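Long-range contacts in uncharacterized protein (Trypanosoma cruzi, PDB 6NEY), which probably recognises acetylated lysines, as bromodomains do, through the bromodomain that forms one part of a longer trypanosomal protein: residues R20-R24 / R104-A109; E28-S32 / M84-C88; V72-R78 / I113-V117. All coordinates share one frame; numbering follows the deposited sequence.

Contact 1: R20-R24 / R104-A109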
ATOM      1  N   ARG A  20       5.923  -5.237   2.038  1.00 22.43           N
ATOM      2  CA  ARG A  20       7.213  -5.379   1.327  1.00 24.41           C
ATOM      3  C   ARG A  20       6.967  -6.172   0.046  1.00 23.43           C
ATOM      4  O   ARG A  20       7.610  -5.847  -0.997  1.00 22.69           O
ATOM      5  CB  ARG A  20       8.257  -6.020   2.244  1.00 25.96           C
ATOM      6  CG  ARG A  20       8.651  -5.096   3.388  1.00 29.97           C
ATOM      7  CD  ARG A  20       9.850  -5.605   4.167  1.00 33.48           C
ATOM      8  NE  ARG A  20      11.037  -5.607   3.326  1.00 37.63           N
ATOM      9  CZ  ARG A  20      11.586  -4.507   2.807  1.00 38.24           C
ATOM     10  N   SER A  21       6.044  -7.135   0.107  1.00 20.92           N
ATOM     11  CA  SER A  21       5.711  -8.030  -1.028  1.00 21.95           C
ATOM     12  C   SER A  21       5.108  -7.196  -2.163  1.00 21.16           C
ATOM     13  O   SER A  21       5.127  -7.686  -3.290  1.00 22.48           O
ATOM     14  CB  SER A  21       4.816  -9.191  -0.629  1.00 21.04           C
ATOM     15  OG  SER A  21       3.441  -8.824  -0.550  1.00 21.81           O
ATOM     16  N   LEU A  22       4.636  -5.968  -1.890  1.00 20.41           N
ATOM     17  CA  LEU A  22       3.993  -5.123  -2.931  1.00 20.95           C
ATOM     18  C   LEU A  22       5.050  -4.360  -3.734  1.00 20.71           C
ATOM     19  O   LEU A  22       4.690  -3.803  -4.783  1.00 20.76           O
ATOM     20  CB  LEU A  22       2.975  -4.168  -2.312  1.00 20.20           C
ATOM     21  CG  LEU A  22       1.926  -4.821  -1.416  1.00 21.33           C
ATOM     22  CD1 LEU A  22       0.912  -3.813  -0.929  1.00 22.03           C
ATOM     23  CD2 LEU A  22       1.225  -5.986  -2.110  1.00 22.73           C
ATOM     24  N   ASP A  23       6.311  -4.340  -3.291  1.00 21.05           N
ATOM     25  CA  ASP A  23       7.401  -3.650  -4.026  1.00 21.64           C
ATOM     26  C   ASP A  23       7.981  -4.644  -5.044  1.00 22.88           C
ATOM     27  O   ASP A  23       8.839  -5.459  -4.667  1.00 22.63           O
ATOM     28  CB  ASP A  23       8.436  -3.085  -3.057  1.00 23.60           C
ATOM     29  CG  ASP A  23       9.523  -2.229  -3.688  1.00 29.08           C
ATOM     30  OD1 ASP A  23       9.315  -1.689  -4.794  1.00 30.35           O
ATOM     31  OD2 ASP A  23      10.580  -2.101  -3.047  1.00 35.49           O
ATOM     32  N   ARG A  24       7.486  -4.596  -6.276  1.00 20.60           N
ATOM     33  CA  ARG A  24       7.882  -5.511  -7.371  1.00 20.84           C
ATOM     34  C   ARG A  24       8.946  -4.835  -8.230  1.00 20.97           C
ATOM     35  O   ARG A  24       8.798  -3.686  -8.671  1.00 18.31           O
ATOM     36  CB  ARG A  24       6.682  -5.847  -8.260  1.00 21.01           C
ATOM     37  CG  ARG A  24       5.494  -6.418  -7.502  1.00 21.43           C
ATOM     38  CD  ARG A  24       4.474  -6.951  -8.483  1.00 21.39           C
ATOM     39  NE  ARG A  24       3.888  -5.891  -9.312  1.00 21.82           N
ATOM     40  CZ  ARG A  24       2.988  -6.088 -10.262  1.00 21.21           C
ATOM     41  NH1 ARG A  24       2.546  -5.067 -10.979  1.00 20.76           N
ATOM     42  NH2 ARG A  24       2.550  -7.313 -10.506  1.00 20.99           N
ATOM     43  N   ARG A 104      -1.720  -1.937 -13.088  1.00 19.90           N
ATOM     44  CA  ARG A 104      -1.370  -3.361 -12.833  1.00 19.76           C
ATOM     45  C   ARG A 104      -1.021  -3.524 -11.345  1.00 19.19           C
ATOM     46  O   ARG A 104      -1.379  -4.572 -10.736  1.00 18.01           O
ATOM     47  CB  ARG A 104      -0.218  -3.823 -13.723  1.00 21.96           C
ATOM     48  CG  ARG A 104      -0.576  -4.011 -15.190  1.00 22.15           C
ATOM     49  CD  ARG A 104       0.559  -4.720 -15.910  1.00 23.70           C
ATOM     50  NE  ARG A 104       1.797  -3.956 -15.897  1.00 21.50           N
ATOM     51  CZ  ARG A 104       2.198  -3.101 -16.839  1.00 24.00           C
ATOM     52  NH1 ARG A 104       3.366  -2.479 -16.717  1.00 23.58           N
ATOM     53  NH2 ARG A 104       1.472  -2.898 -17.920  1.00 25.41           N
ATOM     54  N   PHE A 105      -0.301  -2.554 -10.778  1.00 18.60           N
ATOM     55  CA  PHE A 105       0.132  -2.551  -9.360  1.00 18.82           C
ATOM     56  C   PHE A 105      -1.107  -2.550  -8.459  1.00 18.44           C
ATOM     57  O   PHE A 105      -1.165  -3.340  -7.498  1.00 17.74           O
ATOM     58  CB  PHE A 105       1.038  -1.359  -9.056  1.00 19.26           C
ATOM     59  CG  PHE A 105       1.230  -1.103  -7.588  1.00 20.16           C
ATOM     60  CD1 PHE A 105       2.079  -1.904  -6.844  1.00 20.77           C
ATOM     61  CD2 PHE A 105       0.549  -0.075  -6.939  1.00 22.52           C
ATOM     62  CE1 PHE A 105       2.257  -1.680  -5.489  1.00 21.13           C
ATOM     63  CE2 PHE A 105       0.725   0.134  -5.578  1.00 22.06           C
ATOM     64  CZ  PHE A 105       1.580  -0.661  -4.862  1.00 21.82           C
ATOM     65  N   GLU A 106      -2.101  -1.710  -8.768  1.00 18.30           N
ATOM     66  CA  GLU A 106      -3.330  -1.607  -7.933  1.00 21.40           C
ATOM     67  C   GLU A 106      -4.023  -2.980  -7.914  1.00 20.87           C
ATOM     68  O   GLU A 106      -4.410  -3.447  -6.803  1.00 19.95           O
ATOM     69  CB  GLU A 106      -4.222  -0.462  -8.424  1.00 22.87           C
ATOM     70  CG  GLU A 106      -5.381  -0.126  -7.497  1.00 28.43           C
ATOM     71  CD  GLU A 106      -6.340   0.879  -8.138  1.00 31.58           C
ATOM     72  OE1 GLU A 106      -6.548   0.803  -9.373  1.00 36.48           O
ATOM     73  OE2 GLU A 106      -6.858   1.743  -7.430  1.00 37.67           O
ATOM     74  N   ALA A 107      -4.106  -3.638  -9.073  1.00 21.33           N
ATOM     75  CA  ALA A 107      -4.777  -4.948  -9.238  1.00 21.25           C
ATOM     76  C   ALA A 107      -4.021  -6.038  -8.447  1.00 20.70           C
ATOM     77  O   ALA A 107      -4.641  -6.853  -7.719  1.00 19.67           O
ATOM     78  CB  ALA A 107      -4.879  -5.271 -10.704  1.00 23.93           C
ATOM     79  N   PHE A 108      -2.699  -6.043  -8.570  1.00 19.53           N
ATOM     80  CA  PHE A 108      -1.784  -6.949  -7.828  1.00 20.39           C
ATOM     81  C   PHE A 108      -1.947  -6.763  -6.316  1.00 19.85           C
ATOM     82  O   PHE A 108      -2.108  -7.738  -5.599  1.00 20.24           O
ATOM     83  CB  PHE A 108      -0.339  -6.710  -8.255  1.00 20.92           C
ATOM     84  CG  PHE A 108       0.649  -7.399  -7.351  1.00 22.60           C
ATOM     85  CD1 PHE A 108       0.789  -8.774  -7.403  1.00 24.65           C
ATOM     86  CD2 PHE A 108       1.402  -6.688  -6.434  1.00 25.32           C
ATOM     87  CE1 PHE A 108       1.683  -9.432  -6.576  1.00 25.55           C
ATOM     88  CE2 PHE A 108       2.302  -7.350  -5.608  1.00 25.26           C
ATOM     89  CZ  PHE A 108       2.439  -8.713  -5.683  1.00 25.50           C
ATOM     90  N   ALA A 109      -1.975  -5.523  -5.840  1.00 17.96           N
ATOM     91  CA  ALA A 109      -2.061  -5.187  -4.404  1.00 19.93           C
ATOM     92  C   ALA A 109      -3.412  -5.692  -3.869  1.00 20.16           C
ATOM     93  O   ALA A 109      -3.436  -6.352  -2.824  1.00 19.54           O
ATOM     94  CB  ALA A 109      -1.885  -3.703  -4.228  1.00 20.12           C
TER
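In the left-handed four-helix bundle of this bromodomain, L22 and R24 lie where the chain leaves its first helix (αZ) for the long ZA loop, and both settle on F105 and F108 of the last helix (αC). The contact is a worked example of one phenylalanine serving two kinds of partner, since the F108 ring offers a face to an arginine and an edge to the backbone. R24 lays its chain over that face. Its CD sits 3.7 Å from the F108 ring centroid in a CH-pi contact, only 15° off the normal. The chain bends at chi3 (-65°), which carries the guanidinium on toward F108 CG and CB, where it lies almost flat, its plane 14° from that of the ring. The cation-pi interaction is therefore off-centre, with R24 CZ 4.5 Å from the centroid. The charge is not left to the ring alone, because R24 NE forms a salt bridge with D27, which probably also steadies the group in this rotation. R104, on the same face of αC, brings a second positive charge near, R24 NH1 and R104 NE being 5.1 Å apart.

At the rim of F108, S21 O approaches close to the ring plane, beside L22 CA, while L22 CD2 packs against F108 CE2 at 3.9 Å. The leucine side chain also reaches A109, CD1 lying 4.3 Å from A109 CB, and it touches I81 of helix 75-92 and L56 of helix 56-64 as well, so it joins the bundle interior. F105 completes the joint edge-on: its CE1 comes within 3.3 Å of L22 O, which lies in the plane of the ring.

Contact 2: E28-S32 / M84-C88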
ATOM      1  N   GLU A  28       9.557  -0.833 -11.219  1.00 20.05           N
ATOM      2  CA  GLU A  28      10.669   0.140 -11.431  1.00 22.03           C
ATOM      3  C   GLU A  28      10.606   1.256 -10.381  1.00 21.32           C
ATOM      4  O   GLU A  28      10.893   2.434 -10.720  1.00 22.64           O
ATOM      5  CB  GLU A  28      10.755   0.680 -12.865  1.00 23.99           C
ATOM      6  CG  GLU A  28       9.554   1.448 -13.363  1.00 23.87           C
ATOM      7  CD  GLU A  28       9.734   1.990 -14.776  1.00 28.94           C
ATOM      8  OE1 GLU A  28       9.606   1.201 -15.720  1.00 24.18           O
ATOM      9  OE2 GLU A  28      10.026   3.209 -14.928  1.00 28.86           O
ATOM     10  N   GLY A  29      10.311   0.876  -9.141  1.00 20.11           N
ATOM     11  CA  GLY A  29      10.437   1.734  -7.959  1.00 22.26           C
ATOM     12  C   GLY A  29       9.356   2.801  -7.906  1.00 21.20           C
ATOM     13  O   GLY A  29       9.485   3.704  -7.093  1.00 20.07           O
ATOM     14  N   LEU A  30       8.328   2.703  -8.746  1.00 20.93           N
ATOM     15  CA  LEU A  30       7.303   3.767  -8.876  1.00 22.53           C
ATOM     16  C   LEU A  30       6.679   4.041  -7.503  1.00 20.84           C
ATOM     17  O   LEU A  30       6.497   5.205  -7.169  1.00 21.21           O
ATOM     18  CB  LEU A  30       6.271   3.310  -9.908  1.00 23.12           C
ATOM     19  CG  LEU A  30       5.155   4.279 -10.278  1.00 26.59           C
ATOM     20  CD1 LEU A  30       5.688   5.663 -10.643  1.00 28.41           C
ATOM     21  CD2 LEU A  30       4.373   3.694 -11.457  1.00 25.16           C
ATOM     22  N   PHE A  31       6.409   3.003  -6.710  1.00 19.71           N
ATOM     23  CA  PHE A  31       5.704   3.136  -5.413  1.00 20.61           C
ATOM     24  C   PHE A  31       6.672   2.966  -4.243  1.00 21.01           C
ATOM     25  O   PHE A  31       6.220   3.083  -3.097  1.00 23.95           O
ATOM     26  CB  PHE A  31       4.502   2.182  -5.400  1.00 20.43           C
ATOM     27  CG  PHE A  31       3.562   2.502  -6.529  1.00 21.18           C
ATOM     28  CD1 PHE A  31       2.850   3.691  -6.512  1.00 20.86           C
ATOM     29  CD2 PHE A  31       3.463   1.674  -7.638  1.00 20.55           C
ATOM     30  CE1 PHE A  31       1.999   4.024  -7.558  1.00 21.50           C
ATOM     31  CE2 PHE A  31       2.639   2.029  -8.697  1.00 20.51           C
ATOM     32  CZ  PHE A  31       1.910   3.191  -8.652  1.00 20.23           C
ATOM     33  N   SER A  32       7.942   2.646  -4.477  1.00 21.56           N
ATOM     34  CA  SER A  32       8.853   2.355  -3.341  1.00 26.00           C
ATOM     35  C   SER A  32       9.860   3.494  -3.195  1.00 31.22           C
ATOM     36  O   SER A  32      10.392   3.638  -2.094  1.00 30.73           O
ATOM     37  CB  SER A  32       9.515   1.032  -3.476  1.00 26.69           C
ATOM     38  OG  SER A  32       9.987   0.822  -4.804  1.00 26.25           O
ATOM     39  N   MET A  84      -1.467   6.247  -3.172  1.00 22.82           N
ATOM     40  CA  MET A  84      -0.215   6.102  -3.969  1.00 25.47           C
ATOM     41  C   MET A  84      -0.547   6.068  -5.464  1.00 24.78           C
ATOM     42  O   MET A  84       0.135   6.732  -6.263  1.00 22.52           O
ATOM     43  CB  MET A  84       0.480   4.765  -3.703  1.00 28.01           C
ATOM     44  CG  MET A  84       1.477   4.742  -2.631  1.00 32.59           C
ATOM     45  SD  MET A  84       1.817   2.970  -2.361  1.00 26.93           S
ATOM     46  CE  MET A  84       1.418   2.931  -0.617  1.00 29.28           C
ATOM     47  N   VAL A  85      -1.513   5.223  -5.833  1.00 23.19           N
ATOM     48  CA  VAL A  85      -1.909   4.964  -7.242  1.00 21.88           C
ATOM     49  C   VAL A  85      -2.493   6.268  -7.809  1.00 23.46           C
ATOM     50  O   VAL A  85      -1.999   6.759  -8.857  1.00 22.61           O
ATOM     51  CB  VAL A  85      -2.891   3.770  -7.287  1.00 23.02           C
ATOM     52  CG1 VAL A  85      -3.606   3.624  -8.624  1.00 23.32           C
ATOM     53  CG2 VAL A  85      -2.167   2.480  -6.939  1.00 24.18           C
ATOM     54  N   ASN A  86      -3.427   6.879  -7.078  1.00 23.42           N
ATOM     55  CA  ASN A  86      -4.154   8.080  -7.579  1.00 26.26           C
ATOM     56  C   ASN A  86      -3.171   9.253  -7.703  1.00 28.20           C
ATOM     57  O   ASN A  86      -3.276  10.010  -8.677  1.00 31.47           O
ATOM     58  CB  ASN A  86      -5.387   8.380  -6.730  1.00 25.79           C
ATOM     59  CG  ASN A  86      -6.463   7.336  -6.910  1.00 31.29           C
ATOM     60  N   ASN A  87      -2.220   9.377  -6.784  1.00 29.69           N
ATOM     61  CA  ASN A  87      -1.136  10.395  -6.858  1.00 30.64           C
ATOM     62  C   ASN A  87      -0.273  10.196  -8.109  1.00 30.54           C
ATOM     63  O   ASN A  87       0.120  11.197  -8.735  1.00 31.93           O
ATOM     64  CB  ASN A  87      -0.279  10.380  -5.599  1.00 31.48           C
ATOM     65  CG  ASN A  87      -0.994  11.030  -4.431  1.00 30.43           C
ATOM     66  OD1 ASN A  87      -2.093  11.568  -4.583  1.00 31.87           O
ATOM     67  ND2 ASN A  87      -0.378  10.965  -3.263  1.00 31.45           N
ATOM     68  N   CYS A  88       0.017   8.950  -8.472  1.00 28.62           N
ATOM     69  CA  CYS A  88       0.744   8.623  -9.713  1.00 26.78           C
ATOM     70  C   CYS A  88      -0.057   9.135 -10.922  1.00 25.45           C
ATOM     71  O   CYS A  88       0.536   9.787 -11.794  1.00 26.38           O
ATOM     72  CB  CYS A  88       1.033   7.133  -9.768  1.00 26.73           C
ATOM     73  SG  CYS A  88       1.949   6.664 -11.243  1.00 29.00           S
TER
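F31, in the ZA loop of the bromodomain fold, pushes its ring against M84, V85 and C88 on one side of the third bundle helix (αB). The first shell is an edge contact: F31 CE1 stands 3.5 Å from M84 O, which lies in the ring plane, although that carbonyl already accepts the αB backbone bond from C88 N. F31 CD1 meets M84 CB at 3.8 Å, and CE1 meets C88 CB at 3.9 Å. Two sulfurs attend the same ring obliquely, M84 SD in a Met-aromatic contact and C88 SG in its cysteine counterpart, each 5.3 Å from the centroid and nearly 60° off the normal. Beside F31 in the loop, L30 lays its CG over one face of the ring, toward the rim. With that CG anti to the backbone N (chi1 -176°), the leucine also turns its branches to αB.

One shell further out, F105 of helix 97-124 stacks with F31, and L56 touches both F31 and M84 while its backbone bonds to that of F31. The F31 side chain is thereby buried between three helices, in a loop that in bromodomains walls the acetyl-lysine pocket. The seat is finished by C88 SG, held 3.8 Å from L30 CD2.

Contact 3: V72-R78 / I113-V117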
ATOM      1  N   VAL A  72     -10.199  -5.400  10.110  1.00 29.46           N
ATOM      2  CA  VAL A  72     -10.350  -6.799   9.613  1.00 30.05           C
ATOM      3  C   VAL A  72     -10.172  -6.827   8.081  1.00 28.86           C
ATOM      4  O   VAL A  72      -9.585  -7.810   7.579  1.00 25.20           O
ATOM      5  CB  VAL A  72     -11.669  -7.448  10.077  1.00 30.29           C
ATOM      6  CG1 VAL A  72     -12.901  -6.856   9.414  1.00 31.94           C
ATOM      7  CG2 VAL A  72     -11.624  -8.949   9.865  1.00 31.37           C
ATOM      8  N   ASN A  73     -10.631  -5.811   7.329  1.00 27.24           N
ATOM      9  CA  ASN A  73     -10.493  -5.850   5.848  1.00 28.89           C
ATOM     10  C   ASN A  73      -9.299  -4.988   5.409  1.00 27.01           C
ATOM     11  O   ASN A  73      -9.207  -4.723   4.215  1.00 26.31           O
ATOM     12  CB  ASN A  73     -11.780  -5.479   5.095  1.00 30.14           C
ATOM     13  CG  ASN A  73     -11.707  -5.854   3.624  1.00 31.01           C
ATOM     14  OD1 ASN A  73     -11.253  -6.941   3.265  1.00 31.75           O
ATOM     15  ND2 ASN A  73     -12.119  -4.951   2.748  1.00 34.14           N
ATOM     16  N   LEU A  74      -8.405  -4.603   6.331  1.00 26.03           N
ATOM     17  CA  LEU A  74      -7.182  -3.786   6.065  1.00 26.74           C
ATOM     18  C   LEU A  74      -7.568  -2.535   5.264  1.00 28.35           C
ATOM     19  O   LEU A  74      -6.797  -2.109   4.381  1.00 25.02           O
ATOM     20  CB  LEU A  74      -6.136  -4.637   5.325  1.00 25.00           C
ATOM     21  CG  LEU A  74      -5.451  -5.727   6.162  1.00 24.50           C
ATOM     22  CD1 LEU A  74      -4.554  -6.583   5.289  1.00 23.59           C
ATOM     23  CD2 LEU A  74      -4.643  -5.143   7.311  1.00 24.90           C
ATOM     24  N   THR A  75      -8.697  -1.917   5.604  1.00 28.62           N
ATOM     25  CA  THR A  75      -9.235  -0.739   4.877  1.00 30.07           C
ATOM     26  C   THR A  75      -8.173   0.363   4.789  1.00 26.81           C
ATOM     27  O   THR A  75      -8.034   0.961   3.697  1.00 26.26           O
ATOM     28  CB  THR A  75     -10.516  -0.217   5.544  1.00 32.51           C
ATOM     29  OG1 THR A  75     -11.414  -1.326   5.616  1.00 34.40           O
ATOM     30  CG2 THR A  75     -11.130   0.938   4.784  1.00 33.21           C
ATOM     31  N   ALA A  76      -7.496   0.666   5.898  1.00 28.31           N
ATOM     32  CA  ALA A  76      -6.520   1.776   6.009  1.00 29.34           C
ATOM     33  C   ALA A  76      -5.353   1.541   5.041  1.00 27.21           C
ATOM     34  O   ALA A  76      -4.898   2.500   4.365  1.00 24.31           O
ATOM     35  CB  ALA A  76      -6.033   1.886   7.431  1.00 31.20           C
ATOM     36  N   LEU A  77      -4.899   0.289   4.950  1.00 24.75           N
ATOM     37  CA  LEU A  77      -3.809  -0.100   4.014  1.00 24.50           C
ATOM     38  C   LEU A  77      -4.325   0.015   2.580  1.00 22.80           C
ATOM     39  O   LEU A  77      -3.596   0.570   1.742  1.00 22.34           O
ATOM     40  CB  LEU A  77      -3.323  -1.527   4.300  1.00 23.95           C
ATOM     41  CG  LEU A  77      -2.331  -2.085   3.273  1.00 24.38           C
ATOM     42  CD1 LEU A  77      -1.122  -1.182   3.107  1.00 26.84           C
ATOM     43  CD2 LEU A  77      -1.890  -3.490   3.644  1.00 26.65           C
ATOM     44  N   ARG A  78      -5.526  -0.496   2.295  1.00 24.39           N
ATOM     45  CA  ARG A  78      -6.146  -0.392   0.937  1.00 23.44           C
ATOM     46  C   ARG A  78      -6.274   1.089   0.524  1.00 24.71           C
ATOM     47  O   ARG A  78      -6.006   1.389  -0.657  1.00 24.58           O
ATOM     48  CB  ARG A  78      -7.508  -1.094   0.866  1.00 24.01           C
ATOM     49  CG  ARG A  78      -7.471  -2.607   1.045  1.00 23.69           C
ATOM     50  CD  ARG A  78      -8.902  -3.128   1.038  1.00 26.65           C
ATOM     51  NE  ARG A  78      -9.086  -4.528   1.420  1.00 26.51           N
ATOM     52  CZ  ARG A  78      -8.941  -5.588   0.631  1.00 28.33           C
ATOM     53  NH1 ARG A  78      -8.533  -5.468  -0.625  1.00 30.37           N
ATOM     54  NH2 ARG A  78      -9.160  -6.789   1.127  1.00 24.82           N
ATOM     55  N   ILE A 113      -3.704  -8.489  -0.940  1.00 20.41           N
ATOM     56  CA  ILE A 113      -4.390  -8.092   0.316  1.00 21.26           C
ATOM     57  C   ILE A 113      -5.601  -9.016   0.520  1.00 21.29           C
ATOM     58  O   ILE A 113      -5.777  -9.516   1.647  1.00 22.11           O
ATOM     59  CB  ILE A 113      -4.740  -6.600   0.343  1.00 20.54           C
ATOM     60  CG1 ILE A 113      -3.477  -5.735   0.361  1.00 21.93           C
ATOM     61  CG2 ILE A 113      -5.630  -6.273   1.536  1.00 22.32           C
ATOM     62  CD1 ILE A 113      -3.723  -4.275   0.009  1.00 21.33           C
ATOM     63  N   ASP A 114      -6.404  -9.242  -0.519  1.00 21.41           N
ATOM     64  CA  ASP A 114      -7.575 -10.163  -0.449  1.00 22.75           C
ATOM     65  C   ASP A 114      -7.114 -11.548   0.026  1.00 23.05           C
ATOM     66  O   ASP A 114      -7.783 -12.134   0.923  1.00 22.44           O
ATOM     67  CB  ASP A 114      -8.267 -10.300  -1.809  1.00 23.44           C
ATOM     68  CG  ASP A 114      -9.063  -9.095  -2.270  1.00 27.61           C
ATOM     69  OD1 ASP A 114      -9.191  -8.139  -1.490  1.00 26.41           O
ATOM     70  OD2 ASP A 114      -9.554  -9.133  -3.439  1.00 29.69           O
ATOM     71  N   ALA A 115      -6.034 -12.067  -0.552  1.00 21.87           N
ATOM     72  CA  ALA A 115      -5.550 -13.438  -0.288  1.00 21.78           C
ATOM     73  C   ALA A 115      -5.138 -13.533   1.193  1.00 21.36           C
ATOM     74  O   ALA A 115      -5.461 -14.552   1.854  1.00 19.84           O
ATOM     75  CB  ALA A 115      -4.422 -13.789  -1.225  1.00 23.03           C
ATOM     76  N   TYR A 116      -4.534 -12.461   1.737  1.00 19.21           N
ATOM     77  CA  TYR A 116      -4.051 -12.423   3.145  1.00 18.67           C
ATOM     78  C   TYR A 116      -5.262 -12.409   4.096  1.00 18.62           C
ATOM     79  O   TYR A 116      -5.322 -13.206   5.045  1.00 18.52           O
ATOM     80  CB  TYR A 116      -3.149 -11.213   3.400  1.00 19.25           C
ATOM     81  CG  TYR A 116      -2.694 -11.124   4.837  1.00 18.23           C
ATOM     82  CD1 TYR A 116      -1.700 -11.963   5.318  1.00 20.46           C
ATOM     83  CD2 TYR A 116      -3.309 -10.268   5.737  1.00 19.11           C
ATOM     84  CE1 TYR A 116      -1.312 -11.938   6.652  1.00 19.57           C
ATOM     85  CE2 TYR A 116      -2.930 -10.219   7.066  1.00 18.97           C
ATOM     86  CZ  TYR A 116      -1.938 -11.063   7.535  1.00 18.14           C
ATOM     87  OH  TYR A 116      -1.581 -10.994   8.855  1.00 19.79           O
ATOM     88  N   VAL A 117      -6.212 -11.506   3.856  1.00 19.71           N
ATOM     89  CA  VAL A 117      -7.403 -11.324   4.742  1.00 20.82           C
ATOM     90  C   VAL A 117      -8.212 -12.631   4.732  1.00 20.64           C
ATOM     91  O   VAL A 117      -8.631 -13.103   5.822  1.00 19.80           O
ATOM     92  CB  VAL A 117      -8.210 -10.088   4.308  1.00 23.15           C
ATOM     93  CG1 VAL A 117      -9.575 -10.002   4.973  1.00 25.32           C
ATOM     94  CG2 VAL A 117      -7.395  -8.827   4.588  1.00 25.08           C
TER
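N73 and V117 bring the backbones closest, CA to CA 6.4 Å, where the loop entering helix 75-92 (αB) runs beside helix 97-124 (αC) of the bromodomain four-helix bundle, with L74 at the N-cap position of αB. Across this joint a salt bridge and a leucine-centred patch divide the work. R78 grips D114 end-on: NH1 and NH2 both donate to the single atom D114 OD1, each at 2.9 Å, and OD1 lies near the guanidinium plane. Sharing one acceptor bends both bonds, to 142° for NH1 and 139° for NH2. The carboxylate is turned 48° from the guanidinium, and its other oxygen, OD2, pairs with K110.

The arginine is also held from its own segment. R78 NE donates to N73 O at 2.8 Å, a fairly straight bond, and NH2 makes a second bond to N73 OD1 from above that carbonyl's plane. The chain is extended from CG to NE, which takes the head back along the turn to N73 and across to αC. I113 CG2 then covers one guanidinium face, 3.5 Å from R78 CZ and over its centre, so a charged group is packed flat against a methyl while its edge is used for bonding.

On the bundle side, L74 CD1 fits among I113, Y116 and V117, nearest to V117 CG2 at 3.7 Å, and L77 continues the apolar strip to I113 CD1. Helix 12-21 backs this patch through L15 and L18, and its E14 is hydrogen-bonded to Y116 OH. Beyond N73, V72 O is hydrogen-bonded to Y10 OH, and V117 CG1 packs against the same V72 oxygen at 3.4 Å.

Helix 97-124 is common to contacts 1 and 3, whose centres are about 13 Å apart, while contacts 2 and 3 both use helix 75-92 but lie on opposite sides of the chain's centre, with centres about 19 Å apart. Contacts 1 and 2 touch directly, with centres about 10 Å apart: F105 CD2 packs 3.4 Å from F31 CE2, and D23 OD1 and S32 OG, 2.6 Å apart, probably share a hydrogen bond across the ZA loop. Together these two pin the start of that loop to two helices of the bundle, toward the end where bromodomains bind acetyl-lysine. Contact 3 joins those two helices directly, farther from the loop, with no atom of contact 2 nearer than about 6 Å.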